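PDB 3TX6: putative branched-chain amino acid transport system substrate-binding protein from Rhodopseudomonas palustris, which probably binds aromatic acids derived from lignin, such as p-coumaric acid and its relatives, in the periplasm and delivers them to an ABC transporter. Local coordinates for residues E27-E32 and A273-N278. Sequence-based numbering, arbitrary orientation.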
ATOM      1  N   GLU A  27       6.702   4.938  -6.729  1.00 13.14           N
ATOM      2  CA  GLU A  27       5.848   4.127  -7.597  1.00 12.25           C
ATOM      3  C   GLU A  27       6.127   4.368  -9.063  1.00 13.25           C
ATOM      4  O   GLU A  27       6.215   3.410  -9.861  1.00 13.93           O
ATOM      5  CB  GLU A  27       4.379   4.372  -7.239  1.00 12.42           C
ATOM      6  CG  GLU A  27       4.068   3.737  -5.901  1.00 12.16           C
ATOM      7  CD  GLU A  27       2.768   4.091  -5.205  1.00 13.69           C
ATOM      8  OE1 GLU A  27       2.012   4.950  -5.648  1.00 14.84           O
ATOM      9  OE2 GLU A  27       2.559   3.462  -4.132  1.00 16.34           O
ATOM     10  N   ARG A  28       6.258   5.642  -9.435  0.50 12.92           N
ATOM     11  CA  ARG A  28       6.594   6.006 -10.803  0.50 13.94           C
ATOM     12  C   ARG A  28       8.017   5.552 -11.143  0.50 14.36           C
ATOM     13  O   ARG A  28       8.256   4.986 -12.200  0.50 15.27           O
ATOM     14  CB  ARG A  28       6.459   7.515 -10.987  0.50 14.40           C
ATOM     15  CG  ARG A  28       7.016   8.027 -12.304  0.50 12.38           C
ATOM     16  CD  ARG A  28       6.453   9.414 -12.641  0.50 18.11           C
ATOM     17  NE  ARG A  28       6.973   9.918 -13.909  0.50 22.76           N
ATOM     18  CZ  ARG A  28       8.159  10.509 -14.038  0.50 27.80           C
ATOM     19  NH1 ARG A  28       8.570  10.925 -15.236  0.50 45.23           N
ATOM     20  NH2 ARG A  28       8.931  10.669 -12.964  0.50 25.88           N
ATOM     21  N   ASN A  29       8.953   5.784 -10.237  1.00 13.81           N
ATOM     22  CA  ASN A  29      10.344   5.422 -10.505  1.00 14.16           C
ATOM     23  C   ASN A  29      10.529   3.903 -10.659  1.00 14.39           C
ATOM     24  O   ASN A  29      11.389   3.448 -11.400  1.00 15.11           O
ATOM     25  CB  ASN A  29      11.281   5.957  -9.437  1.00 13.99           C
ATOM     26  CG  ASN A  29      11.490   7.453  -9.500  1.00 15.68           C
ATOM     27  OD1 ASN A  29      11.188   8.087 -10.490  1.00 18.84           O
ATOM     28  ND2 ASN A  29      12.042   8.009  -8.429  1.00 16.91           N
ATOM     29  N   ALA A  30       9.722   3.100  -9.966  1.00 15.22           N
ATOM     30  CA  ALA A  30       9.894   1.678 -10.013  1.00 14.67           C
ATOM     31  C   ALA A  30       9.583   1.149 -11.430  1.00 15.56           C
ATOM     32  O   ALA A  30      10.002   0.024 -11.776  1.00 16.55           O
ATOM     33  CB  ALA A  30       8.975   0.992  -8.988  1.00 16.93           C
ATOM     34  N   LEU A  31       8.830   1.925 -12.216  1.00 14.80           N
ATOM     35  CA  LEU A  31       8.468   1.511 -13.553  1.00 15.93           C
ATOM     36  C   LEU A  31       9.691   1.345 -14.476  1.00 14.92           C
ATOM     37  O   LEU A  31       9.611   0.658 -15.523  1.00 15.94           O
ATOM     38  CB  LEU A  31       7.504   2.516 -14.179  1.00 15.45           C
ATOM     39  CG  LEU A  31       6.181   2.743 -13.409  1.00 15.28           C
ATOM     40  CD1 LEU A  31       5.393   3.873 -14.043  1.00 18.03           C
ATOM     41  CD2 LEU A  31       5.376   1.453 -13.347  1.00 16.01           C
ATOM     42  N   GLU A  32      10.845   1.914 -14.092  1.00 15.60           N
ATOM     43  CA  GLU A  32      12.074   1.710 -14.876  1.00 17.15           C
ATOM     44  C   GLU A  32      12.554   0.245 -14.842  1.00 16.45           C
ATOM     45  O   GLU A  32      13.278  -0.197 -15.730  1.00 19.48           O
ATOM     46  CB  GLU A  32      13.165   2.641 -14.339  1.00 19.40           C
ATOM     47  CG  GLU A  32      14.482   2.551 -15.135  1.00 22.33           C
ATOM     48  CD  GLU A  32      15.494   3.624 -14.795  1.00 28.15           C
ATOM     49  OE1 GLU A  32      15.151   4.569 -14.059  1.00 30.63           O
ATOM     50  OE2 GLU A  32      16.629   3.515 -15.296  1.00 37.07           O
ATOM     51  N   ALA A 273      20.452   0.955  -6.536  1.00 17.54           N
ATOM     52  CA  ALA A 273      21.569   1.303  -7.425  1.00 19.78           C
ATOM     53  C   ALA A 273      21.378   2.692  -8.064  1.00 18.37           C
ATOM     54  O   ALA A 273      22.322   3.485  -8.124  1.00 18.70           O
ATOM     55  CB  ALA A 273      21.799   0.232  -8.479  1.00 21.16           C
ATOM     56  N   LYS A 274      20.142   3.039  -8.443  1.00 17.22           N
ATOM     57  CA  LYS A 274      19.915   4.352  -9.048  1.00 16.54           C
ATOM     58  C   LYS A 274      19.724   5.452  -7.987  1.00 14.89           C
ATOM     59  O   LYS A 274      20.145   6.585  -8.170  1.00 16.83           O
ATOM     60  CB  LYS A 274      18.740   4.315 -10.009  1.00 18.29           C
ATOM     61  CG  LYS A 274      18.556   5.642 -10.745  1.00 20.11           C
ATOM     62  CD  LYS A 274      17.664   5.510 -11.955  1.00 20.22           C
ATOM     63  CE  LYS A 274      17.431   6.862 -12.611  1.00 22.86           C
ATOM     64  NZ  LYS A 274      16.826   6.677 -13.980  1.00 26.69           N
ATOM     65  N   TYR A 275      19.026   5.152  -6.908  1.00 14.97           N
ATOM     66  CA  TYR A 275      18.591   6.200  -5.980  1.00 14.74           C
ATOM     67  C   TYR A 275      19.316   6.165  -4.624  1.00 15.96           C
ATOM     68  O   TYR A 275      19.120   7.045  -3.812  1.00 15.80           O
ATOM     69  CB  TYR A 275      17.063   6.213  -5.843  1.00 14.18           C
ATOM     70  CG  TYR A 275      16.357   6.435  -7.165  1.00 13.61           C
ATOM     71  CD1 TYR A 275      16.407   7.665  -7.786  1.00 13.99           C
ATOM     72  CD2 TYR A 275      15.689   5.404  -7.816  1.00 13.44           C
ATOM     73  CE1 TYR A 275      15.814   7.901  -8.985  1.00 13.74           C
ATOM     74  CE2 TYR A 275      15.066   5.632  -9.062  1.00 14.62           C
ATOM     75  CZ  TYR A 275      15.106   6.880  -9.619  1.00 14.21           C
ATOM     76  OH  TYR A 275      14.547   7.121 -10.832  1.00 16.56           O
ATOM     77  N   GLY A 276      20.159   5.146  -4.417  1.00 16.11           N
ATOM     78  CA  GLY A 276      21.054   5.102  -3.281  1.00 16.62           C
ATOM     79  C   GLY A 276      20.666   4.086  -2.224  1.00 15.81           C
ATOM     80  O   GLY A 276      19.527   3.610  -2.176  1.00 17.06           O
ATOM     81  N   PRO A 277      21.608   3.769  -1.351  1.00 17.18           N
ATOM     82  CA  PRO A 277      21.315   2.848  -0.311  1.00 16.83           C
ATOM     83  C   PRO A 277      20.141   3.212   0.573  1.00 17.34           C
ATOM     84  O   PRO A 277      19.885   4.385   0.876  1.00 18.79           O
ATOM     85  CB  PRO A 277      22.615   2.775   0.473  1.00 20.20           C
ATOM     86  CG  PRO A 277      23.671   3.091  -0.549  1.00 23.95           C
ATOM     87  CD  PRO A 277      23.029   4.153  -1.389  1.00 19.96           C
ATOM     88  N   ASN A 278      19.413   2.173   0.970  1.00 20.64           N
ATOM     89  CA  ASN A 278      18.218   2.324   1.806  1.00 20.20           C
ATOM     90  C   ASN A 278      17.123   3.248   1.278  1.00 19.44           C
ATOM     91  O   ASN A 278      16.301   3.744   2.040  1.00 22.21           O
ATOM     92  CB  ASN A 278      18.584   2.741   3.203  1.00 25.63           C
ATOM     93  CG  ASN A 278      18.886   1.566   4.031  1.00 38.38           C
ATOM     94  OD1 ASN A 278      19.976   1.451   4.519  1.00 45.36           O
ATOM     95  ND2 ASN A 278      17.922   0.619   4.126  1.00 42.27           N
TER
HETATM   96  O   HOH W   1      13.469   5.154 -12.185  1.00 20.77           O
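Asn29 lays its side-chain amide over the CZ-OH end of the Tyr275 ring, with ND2 over the face. The amide plane lies within 9° of the ring plane, and Asn29 ND2 is 3.5 Å from Tyr275 CZ. A flat, polar amide suits this place, since it can lie against the ring while ND2 makes a weak hydrogen bond to Tyr271 OH. The opposite face of the ring is taken by Lys274 CG, 3.7 Å above its plane.

The charged pair is a salt bridge: Lys274 NZ donates to the syn lone pair of Glu32 OE1 at 2.7 Å. Both chains are extended, with CG anti to the backbone N (chi1 -175° in Lys274), long enough to bring opposite charges together across the surface.

One water links Tyr275, which offers both a flat face and a hydroxyl donor, to Glu32 OE1 and Asn29 O. It lies in the ring plane, 2.6 Å from Tyr275 OH. A phenylalanine in place of Tyr275 would probably leave this water without its phenolic donor and the Asn29 amide without the oxygen it packs against.

This is surface packing between helices of the periplasmic binding protein fold, joining helix 21-29 and the 3-10 segment after it to the last turn of helix 261-275. Ala30 and Leu31 pack on helix 282-304, and Leu31 also touches strands 8-14 and 41-49.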